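Local structure of sulfatase (Bacteroides fragilis CAG:558, 6USS) at residues A[323-328]-A[345-349]; A[351-356]-A[450-454]; A[40-44]-A[259-263]. The protein probably hydrolyses sulfate esters as a calcium-dependent arylsulfatase of a human gut bacterium. The protein carries 1 engineered substitution. All coordinates share one frame. Residue numbers count along the deposited sequence, not the author numbering.

How the contacts relate
From the N terminus, contact 3 comes first: it ties the end of strand 35-41 to the loop after its parallel neighbour, strand 253-258, closing a span of 214 residues. Contact 1 follows, folding the loop after strand 315-321 back on itself across 16 residues without helix or strand. Contact 2 opens almost at once and closes 93 residues later, joining helix 353-356 to strand 449-454 of the antiparallel sheet. The three lie in series, neither nested nor crossed. Contacts 1 and 3 share the calcium ion and a salt bridge, K348 NZ to D43 OD2 at 2.8 Å. Contacts 1 and 2 meet where G324 N probably hydrogen-bonds G355 O at 3.1 Å.

Contact 1. Residues A[323-328]-A[345-349]; sequences NGGLSS and NSGKG. With CA (calcium ion), chain C.
Put K348 in first, fully extended: all four chi angles are t, and its side chain runs past G324 and N323 until NZ makes a salt bridge with D43 OD2. Its CB lies 3.2 Å from G324 O and 4.0 Å from L326 CA. Neither segment is helix or strand. Their touching parts run 120° apart, with G324 and K348 closest, 4.5 Å between CA atoms. One backbone hydrogen bond joins them, K348 N to G325 O at 2.8 Å and nearly straight. Both belong to the long loop after strand 315-321 in the sulfatase fold, which carries part of the calcium site: N323, chi1 p, turns its amide to the ion, beside D322, D42, D43 and the engineered C88. G347 is nearly extended (phi/psi -177/-144), with its CA 3.5 Å from G325 O; a CB there would collide with G325 O and S327 OG. S327, chi1 p, brings OG to 3.0 Å from G347 N at a poor hydrogen-bonding angle. A water instead bridges S327 OG and S346 OG, 2.8 Å from each. S346 is chi1 t with positive phi (65/-145), its OG also bonding to P436 O.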
ATOM      1  N   ASN A 323      -6.925  -1.109 -25.631  1.00 16.42           N
ATOM      2  CA  ASN A 323      -7.045  -0.404 -26.914  1.00 20.89           C
ATOM      3  C   ASN A 323      -6.827  -1.407 -28.044  1.00 20.03           C
ATOM      4  O   ASN A 323      -6.569  -2.593 -27.808  1.00 18.96           O
ATOM      5  CB  ASN A 323      -6.081   0.784 -27.040  1.00 16.45           C
ATOM      6  CG  ASN A 323      -4.636   0.397 -26.815  1.00 21.76           C
ATOM      7  OD1 ASN A 323      -4.054  -0.357 -27.608  1.00 23.11           O
ATOM      8  ND2 ASN A 323      -4.039   0.920 -25.743  1.00 16.09           N
ATOM      9  N   GLY A 324      -6.947  -0.918 -29.288  1.00 18.89           N
ATOM     10  CA  GLY A 324      -6.842  -1.792 -30.444  1.00 18.10           C
ATOM     11  C   GLY A 324      -5.435  -2.322 -30.677  1.00 19.74           C
ATOM     12  O   GLY A 324      -4.436  -1.805 -30.175  1.00 20.94           O
ATOM     13  N   GLY A 325      -5.352  -3.398 -31.449  1.00 17.50           N
ATOM     14  CA  GLY A 325      -4.052  -3.953 -31.775  1.00 18.08           C
ATOM     15  C   GLY A 325      -3.219  -2.984 -32.593  1.00 18.66           C
ATOM     16  O   GLY A 325      -3.738  -2.120 -33.301  1.00 21.29           O
ATOM     17  N   LEU A 326      -1.903  -3.119 -32.474  1.00 16.89           N
ATOM     18  CA  LEU A 326      -0.986  -2.274 -33.235  1.00 20.63           C
ATOM     19  C   LEU A 326      -1.026  -2.653 -34.712  1.00 16.75           C
ATOM     20  O   LEU A 326      -0.642  -3.763 -35.089  1.00 18.38           O
ATOM     21  CB  LEU A 326       0.430  -2.404 -32.682  1.00 17.34           C
ATOM     22  CG  LEU A 326       1.539  -1.630 -33.380  1.00 18.84           C
ATOM     23  CD1 LEU A 326       1.340  -0.159 -33.171  1.00 17.27           C
ATOM     24  CD2 LEU A 326       2.881  -2.055 -32.833  1.00 18.00           C
ATOM     25  N   SER A 327      -1.502  -1.732 -35.550  1.00 18.88           N
ATOM     26  CA  SER A 327      -1.584  -1.965 -36.988  1.00 23.41           C
ATOM     27  C   SER A 327      -0.832  -0.911 -37.794  1.00 22.67           C
ATOM     28  O   SER A 327      -1.023  -0.833 -39.014  1.00 21.34           O
ATOM     29  CB  SER A 327      -3.046  -2.025 -37.440  1.00 17.35           C
ATOM     30  OG  SER A 327      -3.773  -0.952 -36.888  1.00 17.35           O
ATOM     31  N   SER A 328       0.037  -0.130 -37.146  1.00 25.11           N
ATOM     32  CA  SER A 328       0.793   0.958 -37.760  1.00 25.49           C
ATOM     33  C   SER A 328       2.165   0.537 -38.259  1.00 23.60           C
ATOM     34  O   SER A 328       2.797   1.308 -38.988  1.00 20.93           O
ATOM     35  CB  SER A 328       1.069   2.078 -36.754  1.00 23.56           C
ATOM     36  OG  SER A 328      -0.016   2.317 -35.901  1.00 27.93           O
ATOM     37  N   ASN A 345     -11.452  -0.927 -39.007  1.00 18.48           N
ATOM     38  CA  ASN A 345     -10.494  -0.058 -39.685  1.00 17.97           C
ATOM     39  C   ASN A 345      -9.328   0.318 -38.762  1.00 19.58           C
ATOM     40  O   ASN A 345      -9.537   0.822 -37.652  1.00 19.07           O
ATOM     41  CB  ASN A 345     -11.201   1.202 -40.188  1.00 14.31           C
ATOM     42  CG  ASN A 345     -10.459   1.878 -41.343  1.00 16.87           C
ATOM     43  OD1 ASN A 345      -9.233   1.849 -41.419  1.00 18.75           O
ATOM     44  ND2 ASN A 345     -11.218   2.519 -42.236  1.00 16.37           N
ATOM     45  N   SER A 346      -8.109   0.068 -39.226  1.00 16.57           N
ATOM     46  CA  SER A 346      -6.892   0.575 -38.590  1.00 17.61           C
ATOM     47  C   SER A 346      -6.762  -0.070 -37.194  1.00 22.01           C
ATOM     48  O   SER A 346      -7.118  -1.243 -36.989  1.00 22.48           O
ATOM     49  CB  SER A 346      -6.915   2.103 -38.622  1.00 17.44           C
ATOM     50  OG  SER A 346      -5.791   2.670 -37.977  1.00 18.87           O
ATOM     51  N   GLY A 347      -6.237   0.663 -36.210  1.00 19.00           N
ATOM     52  CA  GLY A 347      -5.954   0.064 -34.925  1.00 19.86           C
ATOM     53  C   GLY A 347      -5.434   1.058 -33.917  1.00 18.81           C
ATOM     54  O   GLY A 347      -5.841   2.225 -33.928  1.00 21.76           O
ATOM     55  N   LYS A 348      -4.507   0.609 -33.069  1.00 20.34           N
ATOM     56  CA  LYS A 348      -4.016   1.421 -31.961  1.00 22.28           C
ATOM     57  C   LYS A 348      -3.652   2.824 -32.428  1.00 19.75           C
ATOM     58  O   LYS A 348      -2.985   2.991 -33.448  1.00 21.45           O
ATOM     59  CB  LYS A 348      -2.805   0.754 -31.305  1.00 17.23           C
ATOM     60  CG  LYS A 348      -2.218   1.602 -30.180  1.00 15.60           C
ATOM     61  CD  LYS A 348      -1.182   0.858 -29.412  1.00 15.80           C
ATOM     62  CE  LYS A 348      -0.781   1.665 -28.182  1.00 17.62           C
ATOM     63  NZ  LYS A 348       0.186   0.929 -27.355  1.00 11.45           N
ATOM     64  N   GLY A 349      -4.124   3.832 -31.681  1.00 18.24           N
ATOM     65  CA  GLY A 349      -3.905   5.220 -32.018  1.00 20.04           C
ATOM     66  C   GLY A 349      -4.976   5.846 -32.890  1.00 22.92           C
ATOM     67  O   GLY A 349      -5.013   7.075 -33.011  1.00 21.26           O
TER
HETATM   68 CA    CA C 601      -2.279  -0.280 -24.478  1.00 22.43          CA
HETATM   69  O   HOH W   1      -3.252   1.517 -38.020  1.00 18.90           O

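Contact 2. Residues A[351-356]-A[450-454]; sequences AYEGGV and KLIYY
Here the short helix of the sulfatase core meets the four-stranded C-terminal antiparallel sheet. Strand 450-454 is regular and extended, so K450 and I452 point at 351-356, Y454 starts sideways but ends near it, and L451 and Y453 lie on the other side. Segment 351-356 turns from loop into a weakly bonded helix, with G355 N to Y352 O at 2.9 Å. A351 and I452 are the closest backbone pair, 7.3 Å between CA atoms, so side chains span the gap, one of them reaching a backbone carbonyl. K450 has the most surface buried: with all four chi angles t, it puts NZ 2.7 Å from A351 O in a hydrogen bond and 2.8 Å from E353 OE2 in a salt bridge, E471 being a further acidic partner. E353 (chi1 and chi2 m) has OE1 in a hydrogen bond with Y83 and a salt bridge with R357. I452 (chi1 m, chi2 t) fills the middle, its CD1 3.6 Å from Y352 CD1 at the ring edge and its CG2 4.2 Å from A351 CB. Y352 (chi1 m) starts away, yet its ring returns to the strand. There Y352 OH and Y454 OH stand 3.4 Å apart, and each hydrogen-bonds E461 OE1.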
ATOM      1  N   ALA A 351      -8.918   6.770 -34.094  1.00 17.75           N
ATOM      2  CA  ALA A 351     -10.278   6.939 -33.614  1.00 19.40           C
ATOM      3  C   ALA A 351     -11.252   6.004 -34.320  1.00 22.08           C
ATOM      4  O   ALA A 351     -12.410   5.904 -33.891  1.00 19.51           O
ATOM      5  CB  ALA A 351     -10.711   8.397 -33.777  1.00 20.64           C
ATOM      6  N   TYR A 352     -10.806   5.319 -35.377  1.00 17.39           N
ATOM      7  CA  TYR A 352     -11.604   4.290 -36.023  1.00 16.20           C
ATOM      8  C   TYR A 352     -11.861   3.132 -35.055  1.00 20.32           C
ATOM      9  O   TYR A 352     -11.213   3.006 -34.010  1.00 22.76           O
ATOM     10  CB  TYR A 352     -10.892   3.787 -37.284  1.00 19.86           C
ATOM     11  CG  TYR A 352     -10.912   4.777 -38.430  1.00 21.20           C
ATOM     12  CD1 TYR A 352     -11.777   5.863 -38.402  1.00 22.47           C
ATOM     13  CD2 TYR A 352     -10.056   4.646 -39.526  1.00 20.45           C
ATOM     14  CE1 TYR A 352     -11.806   6.792 -39.432  1.00 20.87           C
ATOM     15  CE2 TYR A 352     -10.081   5.569 -40.568  1.00 18.85           C
ATOM     16  CZ  TYR A 352     -10.966   6.642 -40.510  1.00 23.01           C
ATOM     17  OH  TYR A 352     -11.023   7.576 -41.520  1.00 21.96           O
ATOM     18  N   GLU A 353     -12.816   2.259 -35.419  1.00 22.52           N
ATOM     19  CA  GLU A 353     -13.193   1.155 -34.527  1.00 18.55           C
ATOM     20  C   GLU A 353     -12.015   0.239 -34.216  1.00 19.66           C
ATOM     21  O   GLU A 353     -11.975  -0.384 -33.148  1.00 19.81           O
ATOM     22  CB  GLU A 353     -14.329   0.340 -35.138  1.00 18.07           C
ATOM     23  CG  GLU A 353     -15.607   1.133 -35.352  1.00 19.79           C
ATOM     24  CD  GLU A 353     -16.370   1.388 -34.049  1.00 23.41           C
ATOM     25  OE1 GLU A 353     -17.069   0.460 -33.563  1.00 23.53           O
ATOM     26  OE2 GLU A 353     -16.261   2.516 -33.521  1.00 18.88           O
ATOM     27  N   GLY A 354     -11.058   0.134 -35.139  1.00 19.44           N
ATOM     28  CA  GLY A 354      -9.900  -0.704 -34.898  1.00 20.26           C
ATOM     29  C   GLY A 354      -9.069  -0.229 -33.724  1.00 23.44           C
ATOM     30  O   GLY A 354      -8.361  -1.027 -33.103  1.00 20.91           O
ATOM     31  N   GLY A 355      -9.142   1.068 -33.400  1.00 19.39           N
ATOM     32  CA  GLY A 355      -8.414   1.613 -32.271  1.00 18.22           C
ATOM     33  C   GLY A 355      -9.142   1.548 -30.940  1.00 20.48           C
ATOM     34  O   GLY A 355      -8.505   1.657 -29.889  1.00 20.48           O
ATOM     35  N   VAL A 356     -10.466   1.378 -30.953  1.00 19.94           N
ATOM     36  CA  VAL A 356     -11.255   1.566 -29.736  1.00 19.48           C
ATOM     37  C   VAL A 356     -12.216   0.421 -29.428  1.00 22.33           C
ATOM     38  O   VAL A 356     -12.652   0.290 -28.269  1.00 22.22           O
ATOM     39  CB  VAL A 356     -12.026   2.907 -29.785  1.00 18.65           C
ATOM     40  CG1 VAL A 356     -11.055   4.074 -29.776  1.00 14.84           C
ATOM     41  CG2 VAL A 356     -12.950   2.962 -31.003  1.00 16.71           C
ATOM     42  N   LYS A 450     -21.434   7.889 -35.779  1.00 19.86           N
ATOM     43  CA  LYS A 450     -20.139   8.209 -35.205  1.00 22.24           C
ATOM     44  C   LYS A 450     -19.565   9.377 -35.986  1.00 20.74           C
ATOM     45  O   LYS A 450     -19.496   9.321 -37.222  1.00 20.56           O
ATOM     46  CB  LYS A 450     -19.207   6.996 -35.269  1.00 21.51           C
ATOM     47  CG  LYS A 450     -17.827   7.209 -34.683  1.00 16.47           C
ATOM     48  CD  LYS A 450     -17.033   5.919 -34.798  1.00 15.81           C
ATOM     49  CE  LYS A 450     -15.695   6.039 -34.102  1.00 18.58           C
ATOM     50  NZ  LYS A 450     -14.831   4.831 -34.298  1.00 18.42           N
ATOM     51  N   LEU A 451     -19.183  10.441 -35.277  1.00 18.57           N
ATOM     52  CA  LEU A 451     -18.602  11.620 -35.905  1.00 19.86           C
ATOM     53  C   LEU A 451     -17.174  11.799 -35.405  1.00 22.28           C
ATOM     54  O   LEU A 451     -16.943  11.906 -34.195  1.00 20.37           O
ATOM     55  CB  LEU A 451     -19.426  12.876 -35.620  1.00 20.62           C
ATOM     56  CG  LEU A 451     -18.669  14.154 -36.028  1.00 26.29           C
ATOM     57  CD1 LEU A 451     -18.569  14.246 -37.543  1.00 23.43           C
ATOM     58  CD2 LEU A 451     -19.302  15.421 -35.445  1.00 23.10           C
ATOM     59  N   ILE A 452     -16.225  11.832 -36.338  1.00 20.72           N
ATOM     60  CA  ILE A 452     -14.821  12.100 -36.050  1.00 19.50           C
ATOM     61  C   ILE A 452     -14.468  13.456 -36.639  1.00 24.96           C
ATOM     62  O   ILE A 452     -14.739  13.725 -37.822  1.00 23.25           O
ATOM     63  CB  ILE A 452     -13.900  11.002 -36.609  1.00 19.46           C
ATOM     64  CG1 ILE A 452     -14.303   9.626 -36.074  1.00 21.10           C
ATOM     65  CG2 ILE A 452     -12.452  11.305 -36.274  1.00 15.14           C
ATOM     66  CD1 ILE A 452     -13.670   8.474 -36.830  1.00 19.26           C
ATOM     67  N   TYR A 453     -13.879  14.313 -35.811  1.00 20.93           N
ATOM     68  CA  TYR A 453     -13.431  15.633 -36.223  1.00 22.58           C
ATOM     69  C   TYR A 453     -11.918  15.700 -36.114  1.00 25.23           C
ATOM     70  O   TYR A 453     -11.349  15.281 -35.101  1.00 24.06           O
ATOM     71  CB  TYR A 453     -14.060  16.706 -35.351  1.00 21.92           C
ATOM     72  CG  TYR A 453     -13.428  18.073 -35.496  1.00 30.01           C
ATOM     73  CD1 TYR A 453     -13.568  18.813 -36.678  1.00 25.22           C
ATOM     74  CD2 TYR A 453     -12.717  18.645 -34.435  1.00 23.43           C
ATOM     75  CE1 TYR A 453     -13.004  20.084 -36.800  1.00 25.10           C
ATOM     76  CE2 TYR A 453     -12.154  19.923 -34.549  1.00 24.11           C
ATOM     77  CZ  TYR A 453     -12.302  20.638 -35.732  1.00 27.23           C
ATOM     78  OH  TYR A 453     -11.748  21.903 -35.860  1.00 28.20           O
ATOM     79  N   TYR A 454     -11.273  16.230 -37.148  1.00 25.29           N
ATOM     80  CA  TYR A 454      -9.818  16.251 -37.228  1.00 22.75           C
ATOM     81  C   TYR A 454      -9.336  17.676 -36.979  1.00 27.34           C
ATOM     82  O   TYR A 454      -9.587  18.575 -37.792  1.00 23.63           O
ATOM     83  CB  TYR A 454      -9.344  15.733 -38.579  1.00 20.39           C
ATOM     84  CG  TYR A 454      -9.618  14.260 -38.819  1.00 24.30           C
ATOM     85  CD1 TYR A 454     -10.897  13.816 -39.152  1.00 19.35           C
ATOM     86  CD2 TYR A 454      -8.599  13.309 -38.716  1.00 16.09           C
ATOM     87  CE1 TYR A 454     -11.158  12.479 -39.383  1.00 18.71           C
ATOM     88  CE2 TYR A 454      -8.851  11.956 -38.960  1.00 16.80           C
ATOM     89  CZ  TYR A 454     -10.136  11.549 -39.298  1.00 21.09           C
ATOM     90  OH  TYR A 454     -10.411  10.216 -39.542  1.00 17.85           O
TER

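Contact 3. Residues A[40-44]-A[259-263]; sequences MVDDM and HYAIH. With CA (calcium ion), chain C.
This is a backbone-bonded contact at the calcium site, where two neighbouring parallel strands of the central sheet, 35-41 and 253-258, run out into loops. H259 N donates to M40 O at 2.8 Å, and a water lies 2.8 Å from both M40 O and H259 O. Further along, the peptide between A261 and I262 is cis, so its C=O and N-H lie on the same side and both address D42: D42 N to A261 O is 2.9 Å, I262 N to D42 O 2.8 Å. The CA register is V41-H259 (5.2 Å), D42-I262 (5.5 Å) and D43-H263 (5.9 Å). D43 then takes a left-handed backbone conformation (57/30). I262 (chi1 p, chi2 t) lays CD1 4.0 Å from M44 CB. With chi1 t for D42 and m for D43, D42 OD1 and D43 OD1 both bind calcium at 2.3 Å. H263, chi1 t, brings CD2 to 3.0 Å from D42 OD2 and 2.9 Å from D43 OD2. Each OD2 also salt-bridges a lysine, K165 for D42 and K348 for D43. Each carboxylate thus faces the metal with one oxygen and an ammonium group with the other, consistent with ligands held in place for calcium.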
ATOM      1  N   MET A  40      -7.062  -7.639 -17.684  1.00 16.43           N
ATOM      2  CA  MET A  40      -6.857  -6.587 -18.678  1.00 17.14           C
ATOM      3  C   MET A  40      -5.645  -6.935 -19.530  1.00 19.87           C
ATOM      4  O   MET A  40      -4.524  -7.048 -19.011  1.00 17.89           O
ATOM      5  CB  MET A  40      -6.657  -5.220 -18.013  1.00 13.24           C
ATOM      6  CG  MET A  40      -6.459  -4.076 -18.993  1.00 15.67           C
ATOM      7  SD  MET A  40      -7.957  -3.542 -19.870  1.00 20.66           S
ATOM      8  CE  MET A  40      -8.986  -3.076 -18.482  1.00 18.26           C
ATOM      9  N   VAL A  41      -5.865  -7.082 -20.834  1.00 15.98           N
ATOM     10  CA  VAL A  41      -4.788  -7.317 -21.787  1.00 17.26           C
ATOM     11  C   VAL A  41      -4.407  -5.992 -22.424  1.00 19.00           C
ATOM     12  O   VAL A  41      -5.242  -5.100 -22.602  1.00 23.04           O
ATOM     13  CB  VAL A  41      -5.210  -8.349 -22.847  1.00 17.55           C
ATOM     14  CG1 VAL A  41      -4.029  -8.739 -23.691  1.00 14.35           C
ATOM     15  CG2 VAL A  41      -5.826  -9.560 -22.167  1.00 13.21           C
ATOM     16  N   ASP A  42      -3.132  -5.852 -22.765  1.00 20.67           N
ATOM     17  CA  ASP A  42      -2.608  -4.626 -23.358  1.00 21.37           C
ATOM     18  C   ASP A  42      -2.575  -4.715 -24.885  1.00 19.23           C
ATOM     19  O   ASP A  42      -2.077  -5.697 -25.443  1.00 17.61           O
ATOM     20  CB  ASP A  42      -1.203  -4.343 -22.834  1.00 19.24           C
ATOM     21  CG  ASP A  42      -0.777  -2.938 -23.104  1.00 23.43           C
ATOM     22  OD1 ASP A  42      -1.683  -2.081 -23.183  1.00 25.38           O
ATOM     23  OD2 ASP A  42       0.442  -2.682 -23.239  1.00 24.48           O
ATOM     24  N   ASP A  43      -3.086  -3.679 -25.556  1.00 19.28           N
ATOM     25  CA  ASP A  43      -2.988  -3.560 -27.014  1.00 19.72           C
ATOM     26  C   ASP A  43      -3.582  -4.763 -27.744  1.00 17.22           C
ATOM     27  O   ASP A  43      -3.136  -5.112 -28.841  1.00 17.85           O
ATOM     28  CB  ASP A  43      -1.532  -3.362 -27.471  1.00 22.79           C
ATOM     29  CG  ASP A  43      -0.927  -2.053 -26.985  1.00 21.91           C
ATOM     30  OD1 ASP A  43      -1.703  -1.213 -26.479  1.00 20.41           O
ATOM     31  OD2 ASP A  43       0.315  -1.873 -27.112  1.00 15.21           O
ATOM     32  N   MET A  44      -4.584  -5.414 -27.158  1.00 17.28           N
ATOM     33  CA  MET A  44      -5.235  -6.555 -27.790  1.00 18.04           C
ATOM     34  C   MET A  44      -6.411  -6.078 -28.650  1.00 23.41           C
ATOM     35  O   MET A  44      -7.271  -5.329 -28.175  1.00 25.67           O
ATOM     36  CB  MET A  44      -5.695  -7.551 -26.722  1.00 17.07           C
ATOM     37  CG  MET A  44      -6.478  -8.750 -27.250  1.00 18.36           C
ATOM     38  SD  MET A  44      -7.147  -9.833 -25.968  1.00 18.40           S
ATOM     39  CE  MET A  44      -8.010 -11.060 -26.959  1.00 15.84           C
ATOM     40  N   HIS A 259      -2.021  -7.571 -17.839  1.00 18.54           N
ATOM     41  CA  HIS A 259      -0.871  -8.144 -18.532  1.00 18.83           C
ATOM     42  C   HIS A 259      -0.044  -7.078 -19.243  1.00 21.15           C
ATOM     43  O   HIS A 259      -0.561  -6.046 -19.688  1.00 21.99           O
ATOM     44  CB  HIS A 259      -1.322  -9.192 -19.553  1.00 14.18           C
ATOM     45  CG  HIS A 259      -1.489 -10.544 -18.958  1.00 15.00           C
ATOM     46  ND1 HIS A 259      -0.419 -11.366 -18.686  1.00 17.40           N
ATOM     47  CD2 HIS A 259      -2.591 -11.204 -18.533  1.00 16.11           C
ATOM     48  CE1 HIS A 259      -0.854 -12.481 -18.127  1.00 15.57           C
ATOM     49  NE2 HIS A 259      -2.170 -12.410 -18.027  1.00 19.28           N
ATOM     50  N   TYR A 260       1.262  -7.337 -19.337  1.00 16.08           N
ATOM     51  CA  TYR A 260       2.073  -6.553 -20.259  1.00 22.40           C
ATOM     52  C   TYR A 260       1.879  -7.024 -21.696  1.00 21.80           C
ATOM     53  O   TYR A 260       1.982  -6.216 -22.628  1.00 22.53           O
ATOM     54  CB  TYR A 260       3.549  -6.610 -19.861  1.00 22.14           C
ATOM     55  CG  TYR A 260       3.864  -5.728 -18.688  1.00 15.74           C
ATOM     56  CD1 TYR A 260       4.038  -4.368 -18.858  1.00 15.41           C
ATOM     57  CD2 TYR A 260       3.971  -6.251 -17.411  1.00 16.79           C
ATOM     58  CE1 TYR A 260       4.305  -3.548 -17.791  1.00 18.40           C
ATOM     59  CE2 TYR A 260       4.235  -5.440 -16.322  1.00 17.84           C
ATOM     60  CZ  TYR A 260       4.408  -4.078 -16.517  1.00 19.91           C
ATOM     61  OH  TYR A 260       4.696  -3.235 -15.457  1.00 16.69           O
ATOM     62  N   ALA A 261       1.612  -8.319 -21.891  1.00 19.24           N
ATOM     63  CA  ALA A 261       1.168  -8.822 -23.185  1.00 17.52           C
ATOM     64  C   ALA A 261      -0.116  -8.111 -23.599  1.00 17.90           C
ATOM     65  O   ALA A 261      -0.990  -7.853 -22.768  1.00 18.62           O
ATOM     66  CB  ALA A 261       0.941 -10.332 -23.100  1.00 15.41           C
ATOM     67  N   ILE A 262      -0.258  -7.807 -24.891  1.00 17.05           N
ATOM     68  CA  ILE A 262       0.604  -8.285 -25.965  1.00 20.55           C
ATOM     69  C   ILE A 262       1.387  -7.135 -26.604  1.00 19.58           C
ATOM     70  O   ILE A 262       1.488  -7.031 -27.830  1.00 17.10           O
ATOM     71  CB  ILE A 262      -0.242  -9.020 -27.007  1.00 19.50           C
ATOM     72  CG1 ILE A 262      -1.402  -8.117 -27.469  1.00 16.49           C
ATOM     73  CG2 ILE A 262      -0.750 -10.336 -26.424  1.00 14.15           C
ATOM     74  CD1 ILE A 262      -2.355  -8.768 -28.478  1.00 14.27           C
ATOM     75  N   HIS A 263       1.923  -6.273 -25.742  1.00 20.76           N
ATOM     76  CA  HIS A 263       2.650  -5.073 -26.128  1.00 17.74           C
ATOM     77  C   HIS A 263       3.928  -5.437 -26.883  1.00 15.94           C
ATOM     78  O   HIS A 263       4.463  -6.538 -26.750  1.00 19.23           O
ATOM     79  CB  HIS A 263       2.990  -4.259 -24.872  1.00 18.51           C
ATOM     80  CG  HIS A 263       3.290  -2.818 -25.136  1.00 20.39           C
ATOM     81  ND1 HIS A 263       4.557  -2.366 -25.444  1.00 24.13           N
ATOM     82  CD2 HIS A 263       2.488  -1.725 -25.146  1.00 19.92           C
ATOM     83  CE1 HIS A 263       4.522  -1.058 -25.635  1.00 20.13           C
ATOM     84  NE2 HIS A 263       3.278  -0.645 -25.458  1.00 19.59           N
TER
HETATM   85 CA    CA C 601      -2.279  -0.280 -24.478  1.00 22.43          CA
HETATM   86  O   HOH W   2      -2.939  -4.727 -19.243  1.00 15.53           O
HETATM   87  O   HOH W   3       2.909  -3.684 -21.684  1.00 22.65           O